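Local structure of envelopment polyprotein (Bovine Schmallenberg virus BH80/Germany/2011, 7A56) at residues 115-123 / 263-271; 154-165 / 282-292. The protein probably drives entry of the virus into host cells as a class II glycoprotein that fuses the viral and cellular membranes, here in its trimeric postfusion form. All coordinates share one frame; numbering follows the deposited sequence.

Interaction 1: 115-123 / 263-271; sequences YRFLYETGP and KCGSVQLYS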
loop_
_atom_site.group_PDB
_atom_site.type_symbol
_atom_site.label_atom_id
_atom_site.label_comp_id
_atom_site.label_asym_id
_atom_site.label_seq_id
_atom_site.Cartn_x
_atom_site.Cartn_y
_atom_site.Cartn_z
ATOM N N TYR A 115 14.384 -0.111 10.356
ATOM C CA TYR A 115 13.478 -0.831 11.252
ATOM C C TYR A 115 14.071 -0.841 12.647
ATOM O O TYR A 115 15.298 -0.768 12.827
ATOM C CB TYR A 115 13.237 -2.284 10.773
ATOM C CG TYR A 115 12.350 -2.372 9.534
ATOM C CD1 TYR A 115 12.798 -1.887 8.267
ATOM C CD2 TYR A 115 11.069 -2.922 9.612
ATOM C CE1 TYR A 115 11.956 -1.960 7.158
ATOM C CE2 TYR A 115 10.240 -3.019 8.532
ATOM C CZ TYR A 115 10.702 -2.520 7.270
ATOM O OH TYR A 115 9.871 -2.566 6.173
ATOM N N ARG A 116 13.179 -0.991 13.640
ATOM C CA ARG A 116 13.620 -1.053 15.027
ATOM C C ARG A 116 13.042 -2.267 15.752
ATOM O O ARG A 116 11.908 -2.719 15.528
ATOM C CB ARG A 116 13.280 0.208 15.830
ATOM C CG ARG A 116 11.845 0.503 15.928
ATOM C CD ARG A 116 11.610 1.649 16.919
ATOM N NE ARG A 116 10.203 2.051 16.899
ATOM C CZ ARG A 116 9.303 1.680 17.803
ATOM N NH1 ARG A 116 8.039 2.090 17.698
ATOM N NH2 ARG A 116 9.667 0.920 18.832
ATOM N N PHE A 117 13.868 -2.779 16.649
ATOM C CA PHE A 117 13.550 -4.035 17.289
ATOM C C PHE A 117 12.390 -3.835 18.256
ATOM O O PHE A 117 12.406 -2.892 19.068
ATOM C CB PHE A 117 14.769 -4.579 18.010
ATOM C CG PHE A 117 14.436 -5.739 18.909
ATOM C CD1 PHE A 117 14.317 -7.023 18.399
ATOM C CD2 PHE A 117 14.234 -5.533 20.269
ATOM C CE1 PHE A 117 14.005 -8.089 19.270
ATOM C CE2 PHE A 117 13.921 -6.577 21.084
ATOM C CZ PHE A 117 13.837 -7.845 20.577
ATOM N N LEU A 118 11.385 -4.720 18.163
ATOM C CA LEU A 118 10.256 -4.731 19.101
ATOM C C LEU A 118 10.346 -5.826 20.165
ATOM O O LEU A 118 10.282 -5.504 21.349
ATOM C CB LEU A 118 8.919 -4.886 18.358
ATOM C CG LEU A 118 8.589 -3.793 17.345
ATOM C CD1 LEU A 118 7.177 -4.120 16.829
ATOM C CD2 LEU A 118 8.692 -2.410 17.955
ATOM N N TYR A 119 10.488 -7.099 19.773
ATOM C CA TYR A 119 10.459 -8.150 20.793
ATOM C C TYR A 119 10.854 -9.468 20.137
ATOM O O TYR A 119 10.850 -9.596 18.913
ATOM C CB TYR A 119 9.060 -8.260 21.431
ATOM C CG TYR A 119 7.958 -8.556 20.406
ATOM C CD1 TYR A 119 7.784 -9.862 19.915
ATOM C CD2 TYR A 119 7.068 -7.545 19.984
ATOM C CE1 TYR A 119 6.788 -10.165 19.049
ATOM C CE2 TYR A 119 6.073 -7.818 19.070
ATOM C CZ TYR A 119 5.940 -9.127 18.603
ATOM O OH TYR A 119 4.977 -9.436 17.672
ATOM N N GLU A 120 11.133 -10.467 20.965
ATOM C CA GLU A 120 11.266 -11.851 20.534
ATOM C C GLU A 120 10.010 -12.609 20.930
ATOM O O GLU A 120 9.370 -12.276 21.932
ATOM C CB GLU A 120 12.464 -12.541 21.193
ATOM C CG GLU A 120 13.783 -12.227 20.646
ATOM C CD GLU A 120 14.894 -12.914 21.430
ATOM O OE1 GLU A 120 14.992 -12.692 22.670
ATOM O OE2 GLU A 120 15.661 -13.688 20.807
ATOM N N THR A 121 9.678 -13.654 20.157
ATOM C CA THR A 121 8.589 -14.561 20.521
ATOM C C THR A 121 9.006 -15.975 20.122
ATOM O O THR A 121 10.014 -16.188 19.431
ATOM C CB THR A 121 7.207 -14.139 19.899
ATOM O OG1 THR A 121 6.131 -14.845 20.546
ATOM C CG2 THR A 121 7.106 -14.404 18.338
ATOM N N GLY A 122 8.233 -16.940 20.613
ATOM C CA GLY A 122 8.414 -18.352 20.377
ATOM C C GLY A 122 7.434 -19.095 21.276
ATOM O O GLY A 122 6.589 -18.480 21.922
ATOM N N PRO A 123 7.499 -20.416 21.319
ATOM C CA PRO A 123 6.469 -21.170 22.056
ATOM C C PRO A 123 6.690 -21.109 23.560
ATOM O O PRO A 123 7.809 -20.942 24.045
ATOM C CB PRO A 123 6.672 -22.601 21.557
ATOM C CG PRO A 123 8.221 -22.630 21.278
ATOM C CD PRO A 123 8.502 -21.295 20.681
ATOM N N LYS A 263 -2.574 -14.030 17.425
ATOM C CA LYS A 263 -1.871 -14.156 16.152
ATOM C C LYS A 263 -0.376 -14.102 16.500
ATOM O O LYS A 263 -0.009 -14.106 17.680
ATOM C CB LYS A 263 -2.371 -13.078 15.174
ATOM C CG LYS A 263 -1.861 -11.675 15.494
ATOM C CD LYS A 263 -2.566 -10.601 14.699
ATOM C CE LYS A 263 -1.945 -9.189 15.009
ATOM N NZ LYS A 263 -2.830 -8.191 14.289
ATOM N N CYS A 264 0.502 -14.102 15.488
ATOM C CA CYS A 264 1.914 -14.279 15.789
ATOM C C CYS A 264 2.390 -13.192 16.751
ATOM O O CYS A 264 2.058 -12.018 16.577
ATOM C CB CYS A 264 2.770 -14.235 14.477
ATOM S SG CYS A 264 4.567 -14.301 14.856
ATOM N N GLY A 265 3.178 -13.579 17.769
ATOM C CA GLY A 265 3.743 -12.574 18.667
ATOM C C GLY A 265 2.825 -12.088 19.797
ATOM O O GLY A 265 2.972 -10.941 20.260
ATOM N N SER A 266 1.851 -12.903 20.230
ATOM C CA SER A 266 1.011 -12.543 21.381
ATOM C C SER A 266 1.746 -12.652 22.709
ATOM O O SER A 266 1.236 -12.167 23.746
ATOM C CB SER A 266 -0.268 -13.410 21.413
ATOM O OG SER A 266 0.051 -14.780 21.643
ATOM N N VAL A 267 2.914 -13.283 22.742
ATOM C CA VAL A 267 3.761 -13.270 23.931
ATOM C C VAL A 267 5.097 -12.676 23.529
ATOM O O VAL A 267 5.715 -13.153 22.556
ATOM C CB VAL A 267 3.967 -14.669 24.529
ATOM C CG1 VAL A 267 4.861 -14.571 25.778
ATOM C CG2 VAL A 267 2.583 -15.247 24.974
ATOM N N GLN A 268 5.544 -11.645 24.255
ATOM C CA GLN A 268 6.613 -10.782 23.716
ATOM C C GLN A 268 7.688 -10.606 24.774
ATOM O O GLN A 268 7.417 -10.080 25.856
ATOM C CB GLN A 268 6.080 -9.414 23.277
ATOM C CG GLN A 268 4.929 -9.504 22.289
ATOM C CD GLN A 268 4.212 -8.179 22.072
ATOM O OE1 GLN A 268 4.463 -7.172 22.729
ATOM N NE2 GLN A 268 3.362 -8.167 21.096
ATOM N N LEU A 269 8.901 -11.058 24.462
ATOM C CA LEU A 269 10.066 -10.906 25.323
ATOM C C LEU A 269 10.896 -9.751 24.806
ATOM O O LEU A 269 11.381 -9.796 23.664
ATOM C CB LEU A 269 10.898 -12.185 25.336
ATOM C CG LEU A 269 12.199 -12.133 26.146
ATOM C CD1 LEU A 269 11.866 -12.180 27.590
ATOM C CD2 LEU A 269 13.076 -13.334 25.774
ATOM N N TYR A 270 11.064 -8.720 25.632
ATOM C CA TYR A 270 11.863 -7.570 25.234
ATOM C C TYR A 270 12.658 -7.087 26.442
ATOM O O TYR A 270 12.685 -7.727 27.501
ATOM C CB TYR A 270 10.989 -6.473 24.607
ATOM C CG TYR A 270 10.165 -5.658 25.578
ATOM C CD1 TYR A 270 9.314 -6.264 26.487
ATOM C CD2 TYR A 270 10.229 -4.268 25.567
ATOM C CE1 TYR A 270 8.562 -5.512 27.360
ATOM C CE2 TYR A 270 9.481 -3.507 26.440
ATOM C CZ TYR A 270 8.655 -4.131 27.327
ATOM O OH TYR A 270 7.920 -3.359 28.190
ATOM N N SER A 271 13.323 -5.943 26.261
ATOM C CA SER A 271 14.349 -5.498 27.201
ATOM C C SER A 271 13.831 -5.488 28.629
ATOM O O SER A 271 14.505 -5.964 29.549
ATOM C CB SER A 271 14.850 -4.103 26.808
ATOM O OG SER A 271 13.804 -3.132 26.776
HETATM O O HOH W 1 14.304 -9.863 23.673
HETATM O O HOH W 2 3.575 -15.720 20.015
#
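A lone antiparallel bridge, the hydrogen-bonded pair Glu120 and Leu269, ties the long strand 98-134 to the short strand 268-270, beside a classic beta bulge where Leu118 and Tyr119 both face Ile189. Both backbone bonds are strong: Glu120 N meets Leu269 O at 2.8 Å with 176° at the hydrogen, and Leu269 N reaches Glu120 O at 2.8 Å. One residue on, a side chain replaces the backbone donor. With OG1 of Thr121 anti to its own amide N (chi1 -166°), that hydroxyl gives its proton to Val267 O at 2.7 Å, while a water donates to the same OG1 at 2.8 Å. Beside the bridge, Gln268 lies flat on Tyr119: its CG stands 3.5 Å from the ring centroid, almost on the ring normal, a CH-pi contact, and the amide and ring planes differ by 9°. Gln268 NE2 binds Gly265 O at 2.9 Å and also Asp256 O, and Gln268 OE1 accepts from Gly258 N; the Tyr119 hydroxyl is bonded to Asn255 O. Three bonds therefore fix the rotation of the buried amide and satisfy its polar ends, while its flat face packs against the tyrosine.

Interaction 2: 154-165 / 282-292; sequences KERSSNWGCEEW and FDYVCHAFNRK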
loop_
_atom_site.group_PDB
_atom_site.type_symbol
_atom_site.label_atom_id
_atom_site.label_comp_id
_atom_site.label_asym_id
_atom_site.label_seq_id
_atom_site.Cartn_x
_atom_site.Cartn_y
_atom_site.Cartn_z
ATOM N N LYS A 154 -9.135 -17.976 43.795
ATOM C CA LYS A 154 -10.427 -18.586 44.084
ATOM C C LYS A 154 -10.804 -18.280 45.527
ATOM O O LYS A 154 -10.004 -18.517 46.447
ATOM C CB LYS A 154 -10.401 -20.103 43.868
ATOM C CG LYS A 154 -10.624 -20.515 42.389
ATOM C CD LYS A 154 -10.642 -22.024 42.162
ATOM C CE LYS A 154 -10.831 -22.358 40.655
ATOM N NZ LYS A 154 -12.242 -22.166 40.216
ATOM N N GLU A 155 -12.005 -17.706 45.699
ATOM C CA GLU A 155 -12.614 -17.478 46.998
ATOM C C GLU A 155 -13.093 -18.817 47.560
ATOM O O GLU A 155 -13.200 -19.820 46.832
ATOM C CB GLU A 155 -13.843 -16.563 46.896
ATOM C CG GLU A 155 -13.660 -15.209 46.235
ATOM C CD GLU A 155 -12.938 -14.193 47.076
ATOM O OE1 GLU A 155 -12.742 -14.434 48.281
ATOM O OE2 GLU A 155 -12.603 -13.091 46.531
ATOM N N ARG A 156 -13.392 -18.801 48.843
ATOM C CA ARG A 156 -14.065 -19.924 49.520
ATOM C C ARG A 156 -13.221 -21.204 49.444
ATOM O O ARG A 156 -13.750 -22.311 49.334
ATOM C CB ARG A 156 -15.458 -20.170 48.901
ATOM C CG ARG A 156 -16.414 -18.962 48.918
ATOM C CD ARG A 156 -17.543 -19.114 47.867
ATOM N NE ARG A 156 -17.021 -18.964 46.479
ATOM C CZ ARG A 156 -16.955 -19.982 45.616
ATOM N NH1 ARG A 156 -17.389 -21.191 45.987
ATOM N NH2 ARG A 156 -16.476 -19.806 44.407
ATOM N N SER A 157 -11.890 -21.076 49.533
ATOM C CA SER A 157 -11.070 -22.264 49.327
ATOM C C SER A 157 -10.927 -23.153 50.586
ATOM O O SER A 157 -10.686 -24.378 50.450
ATOM C CB SER A 157 -9.705 -21.832 48.786
ATOM O OG SER A 157 -9.217 -20.751 49.570
ATOM N N SER A 158 -11.145 -22.613 51.795
ATOM C CA SER A 158 -11.074 -23.403 53.021
ATOM C C SER A 158 -12.381 -24.191 53.195
ATOM O O SER A 158 -13.470 -23.605 53.173
ATOM C CB SER A 158 -10.856 -22.502 54.246
ATOM O OG SER A 158 -9.591 -21.851 54.161
ATOM N N ASN A 159 -12.292 -25.509 53.312
ATOM C CA ASN A 159 -13.485 -26.310 53.608
ATOM C C ASN A 159 -13.036 -27.574 54.290
ATOM O O ASN A 159 -11.856 -27.922 54.265
ATOM C CB ASN A 159 -14.251 -26.691 52.337
ATOM C CG ASN A 159 -15.195 -25.626 51.879
ATOM O OD1 ASN A 159 -16.222 -25.404 52.498
ATOM N ND2 ASN A 159 -14.863 -24.972 50.745
ATOM N N TRP A 160 -14.003 -28.293 54.875
ATOM C CA TRP A 160 -13.659 -29.571 55.470
ATOM C C TRP A 160 -13.095 -30.518 54.410
ATOM O O TRP A 160 -13.672 -30.671 53.334
ATOM C CB TRP A 160 -14.901 -30.186 56.118
ATOM C CG TRP A 160 -14.577 -31.344 56.926
ATOM C CD1 TRP A 160 -14.171 -31.344 58.226
ATOM C CD2 TRP A 160 -14.610 -32.704 56.515
ATOM N NE1 TRP A 160 -13.991 -32.620 58.661
ATOM C CE2 TRP A 160 -14.242 -33.480 57.632
ATOM C CE3 TRP A 160 -14.937 -33.346 55.318
ATOM C CZ2 TRP A 160 -14.169 -34.867 57.594
ATOM C CZ3 TRP A 160 -14.865 -34.737 55.280
ATOM C CH2 TRP A 160 -14.482 -35.477 56.411
ATOM N N GLY A 161 -12.003 -31.210 54.752
ATOM C CA GLY A 161 -11.330 -32.035 53.783
ATOM C C GLY A 161 -10.379 -31.248 52.912
ATOM O O GLY A 161 -9.789 -31.820 51.983
ATOM N N CYS A 162 -10.263 -29.940 53.153
ATOM C CA CYS A 162 -9.576 -29.038 52.245
ATOM C C CYS A 162 -9.061 -27.857 53.068
ATOM O O CYS A 162 -9.318 -26.700 52.771
ATOM C CB CYS A 162 -10.512 -28.573 51.141
ATOM S SG CYS A 162 -9.577 -27.874 49.764
ATOM N N GLU A 163 -8.295 -28.168 54.102
ATOM C CA GLU A 163 -7.819 -27.180 55.049
ATOM C C GLU A 163 -6.308 -27.225 55.122
ATOM O O GLU A 163 -5.723 -28.309 55.223
ATOM C CB GLU A 163 -8.334 -27.474 56.516
ATOM C CG GLU A 163 -9.842 -27.587 56.716
ATOM C CD GLU A 163 -10.562 -26.241 56.684
ATOM O OE1 GLU A 163 -9.945 -25.255 56.277
ATOM O OE2 GLU A 163 -11.751 -26.177 57.093
ATOM N N GLU A 164 -5.686 -26.054 55.222
ATOM C CA GLU A 164 -4.306 -26.081 55.689
ATOM C C GLU A 164 -4.263 -26.456 57.164
ATOM O O GLU A 164 -5.280 -26.480 57.852
ATOM C CB GLU A 164 -3.626 -24.736 55.467
ATOM C CG GLU A 164 -4.111 -23.583 56.353
ATOM C CD GLU A 164 -3.250 -22.328 56.100
ATOM O OE1 GLU A 164 -2.008 -22.437 56.183
ATOM O OE2 GLU A 164 -3.792 -21.260 55.768
ATOM N N TRP A 165 -3.063 -26.779 57.646
ATOM C CA TRP A 165 -2.909 -27.249 59.021
ATOM C C TRP A 165 -3.452 -26.199 59.994
ATOM O O TRP A 165 -3.077 -25.025 59.921
ATOM C CB TRP A 165 -1.427 -27.572 59.282
ATOM C CG TRP A 165 -1.152 -28.394 60.568
ATOM C CD1 TRP A 165 -0.986 -29.771 60.678
ATOM C CD2 TRP A 165 -0.997 -27.876 61.884
ATOM N NE1 TRP A 165 -0.737 -30.114 61.984
ATOM C CE2 TRP A 165 -0.748 -28.976 62.746
ATOM C CE3 TRP A 165 -1.051 -26.592 62.423
ATOM C CZ2 TRP A 165 -0.558 -28.821 64.108
ATOM C CZ3 TRP A 165 -0.864 -26.441 63.778
ATOM C CH2 TRP A 165 -0.616 -27.548 64.607
ATOM N N PHE A 282 -6.381 -22.302 36.024
ATOM C CA PHE A 282 -6.002 -22.437 37.428
ATOM C C PHE A 282 -7.058 -23.256 38.165
ATOM O O PHE A 282 -8.258 -22.959 38.063
ATOM C CB PHE A 282 -5.923 -21.035 38.076
ATOM C CG PHE A 282 -5.993 -21.058 39.609
ATOM C CD1 PHE A 282 -5.049 -21.765 40.360
ATOM C CD2 PHE A 282 -6.957 -20.318 40.278
ATOM C CE1 PHE A 282 -5.120 -21.781 41.814
ATOM C CE2 PHE A 282 -7.023 -20.320 41.699
ATOM C CZ PHE A 282 -6.082 -21.031 42.443
ATOM N N ASP A 283 -6.614 -24.260 38.897
ATOM C CA ASP A 283 -7.488 -24.994 39.817
ATOM C C ASP A 283 -6.601 -25.487 40.942
ATOM O O ASP A 283 -5.405 -25.176 41.000
ATOM C CB ASP A 283 -8.238 -26.132 39.049
ATOM C CG ASP A 283 -9.611 -26.458 39.655
ATOM O OD1 ASP A 283 -9.770 -26.233 40.875
ATOM O OD2 ASP A 283 -10.500 -26.986 38.931
ATOM N N TYR A 284 -7.181 -26.253 41.871
ATOM C CA TYR A 284 -6.363 -26.743 42.956
ATOM C C TYR A 284 -6.946 -28.058 43.476
ATOM O O TYR A 284 -8.142 -28.348 43.295
ATOM C CB TYR A 284 -6.307 -25.709 44.105
ATOM C CG TYR A 284 -7.657 -25.368 44.768
ATOM C CD1 TYR A 284 -8.467 -24.350 44.253
ATOM C CD2 TYR A 284 -8.093 -26.028 45.913
ATOM C CE1 TYR A 284 -9.666 -24.022 44.829
ATOM C CE2 TYR A 284 -9.327 -25.711 46.499
ATOM C CZ TYR A 284 -10.085 -24.713 45.973
ATOM O OH TYR A 284 -11.287 -24.392 46.523
ATOM N N VAL A 285 -6.094 -28.791 44.211
ATOM C CA VAL A 285 -6.414 -30.073 44.861
ATOM C C VAL A 285 -6.274 -29.905 46.375
ATOM O O VAL A 285 -5.439 -29.123 46.855
ATOM C CB VAL A 285 -5.505 -31.203 44.310
ATOM C CG1 VAL A 285 -5.578 -32.430 45.057
ATOM C CG2 VAL A 285 -5.923 -31.536 42.826
ATOM N N CYS A 286 -7.137 -30.597 47.120
ATOM C CA CYS A 286 -7.243 -30.462 48.571
ATOM C C CYS A 286 -6.399 -31.456 49.314
ATOM O O CYS A 286 -6.149 -32.584 48.864
ATOM C CB CYS A 286 -8.705 -30.636 49.041
ATOM S SG CYS A 286 -9.773 -29.360 48.357
ATOM N N HIS A 287 -6.054 -31.068 50.542
ATOM C CA HIS A 287 -5.583 -32.000 51.548
ATOM C C HIS A 287 -6.318 -31.714 52.857
ATOM O O HIS A 287 -6.798 -30.594 53.086
ATOM C CB HIS A 287 -4.083 -31.896 51.716
ATOM C CG HIS A 287 -3.331 -32.116 50.437
ATOM N ND1 HIS A 287 -3.128 -33.374 49.906
ATOM C CD2 HIS A 287 -2.727 -31.243 49.590
ATOM C CE1 HIS A 287 -2.419 -33.261 48.791
ATOM N NE2 HIS A 287 -2.173 -31.981 48.573
ATOM N N ALA A 288 -6.457 -32.755 53.681
ATOM C CA ALA A 288 -7.196 -32.621 54.937
ATOM C C ALA A 288 -6.513 -31.684 55.934
ATOM O O ALA A 288 -7.198 -31.006 56.711
ATOM C CB ALA A 288 -7.411 -33.995 55.601
ATOM N N PHE A 289 -5.182 -31.676 56.000
ATOM C CA PHE A 289 -4.503 -30.740 56.915
ATOM C C PHE A 289 -3.149 -30.320 56.358
ATOM O O PHE A 289 -2.123 -30.356 57.055
ATOM C CB PHE A 289 -4.371 -31.301 58.334
ATOM C CG PHE A 289 -3.853 -32.716 58.402
ATOM C CD1 PHE A 289 -4.725 -33.797 58.318
ATOM C CD2 PHE A 289 -2.494 -32.966 58.569
ATOM C CE1 PHE A 289 -4.234 -35.104 58.375
ATOM C CE2 PHE A 289 -2.000 -34.276 58.642
ATOM C CZ PHE A 289 -2.869 -35.343 58.529
ATOM N N ASN A 290 -3.171 -29.849 55.113
ATOM C CA ASN A 290 -1.981 -29.339 54.454
ATOM C C ASN A 290 -2.415 -28.347 53.396
ATOM O O ASN A 290 -3.560 -28.365 52.941
ATOM C CB ASN A 290 -1.176 -30.455 53.832
ATOM C CG ASN A 290 0.303 -30.241 54.022
ATOM O OD1 ASN A 290 0.915 -29.395 53.357
ATOM N ND2 ASN A 290 0.876 -30.964 54.947
ATOM N N ARG A 291 -1.475 -27.487 52.994
ATOM C CA ARG A 291 -1.740 -26.504 51.953
ATOM C C ARG A 291 -2.232 -27.186 50.687
ATOM O O ARG A 291 -1.844 -28.324 50.402
ATOM C CB ARG A 291 -0.466 -25.701 51.652
ATOM C CG ARG A 291 -0.240 -24.589 52.645
ATOM C CD ARG A 291 1.167 -24.015 52.559
ATOM N NE ARG A 291 1.320 -22.925 53.526
ATOM C CZ ARG A 291 1.355 -23.074 54.857
ATOM N NH1 ARG A 291 1.243 -24.279 55.423
ATOM N NH2 ARG A 291 1.494 -22.007 55.640
ATOM N N LYS A 292 -3.148 -26.511 49.970
ATOM C CA LYS A 292 -3.636 -26.992 48.674
ATOM C C LYS A 292 -2.525 -26.988 47.625
ATOM O O LYS A 292 -1.585 -26.189 47.694
ATOM C CB LYS A 292 -4.820 -26.124 48.187
ATOM C CG LYS A 292 -5.988 -26.153 49.261
ATOM C CD LYS A 292 -6.693 -24.761 49.351
ATOM C CE LYS A 292 -7.550 -24.708 50.662
ATOM N NZ LYS A 292 -6.845 -25.249 51.835
HETATM O O HOH W 3 -12.911 -22.421 45.771
HETATM O O HOH W 4 -12.442 -25.876 48.807
HETATM O O HOH W 5 -7.383 -23.807 54.398
HETATM O O HOH W 6 -10.073 -31.201 57.031
#
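Cys162 and Cys286 form the tight centre of this contact, their SG atoms joined at 2.1 Å in a disulfide with chi3 of -72° that ties the type II turn Asn159-Cys162 to segment 282-292. The Cys162 sulfur also sits at the edge of the Tyr284 ring, 3.9 Å from CE2, a sulfur-aromatic contact made near the ring plane. Another part of the same rim takes the aliphatic chain of Lys154, whose CD lies 3.5 Å from Tyr284 CE1. Lys292 also reaches in: bends at chi2 and chi4 bring its NZ to Cys162 O at 3.0 Å, 60° above the carbonyl plane, whereas Asn159 N reaches that oxygen from the opposite face. The buried ammonium is further held by a salt bridge to Glu133 and by a water shared with Ser158 OG and Glu164 N.

Farther out the grip slackens. Glu163 N makes only a weak bond to His287 O, 3.0 Å long. Glu164 OE1 stands over one face of the Arg291 guanidinium, 3.6 Å from NH2; the two planes are 83° apart and no N-H points at the oxygen, so the link is probably one of charge. At the exposed end Trp165 meets Phe289 more loosely: Trp165 CB is 3.6 Å from Phe289 O, and the rings come no closer than 4.1 Å, Trp165 CD1 to Phe289 CD2.

Near the Tyr284 end the trimer adds its own ties: Asp283 forms a salt bridge to Arg156 of the third subunit, which also makes a cation-pi contact with Tyr284. Disulfide-pinned loops presenting exposed Trp160, Trp165 and Phe289 at a remote end of the molecule are consistent with the membrane-inserting fusion loops at the tip of domain II in class II fusion proteins.

How the interactions relate
Interaction 1 is a buried junction, its centre about 20 Å from the centre of the chain, whereas interaction 2 is only partly buried, its centre about 57 Å from that point; their centres are 38 Å apart and they do not touch. Their first segments lie on the consecutive strands 98-134 and 150-158, the segments of the two contacts alternate along the chain, and both contacts touch the second subunit. Chemistry follows place. Residues 115-123 and 263-271 rely on a backbone bridge and a buried, hydrogen-bonded Gln268 amide, with the disulfide of Cys264 leading elsewhere, to Cys307. Residues 154-165 and 282-292 have little backbone pairing and are cross-linked directly by a disulfide, leaving aromatic groups exposed.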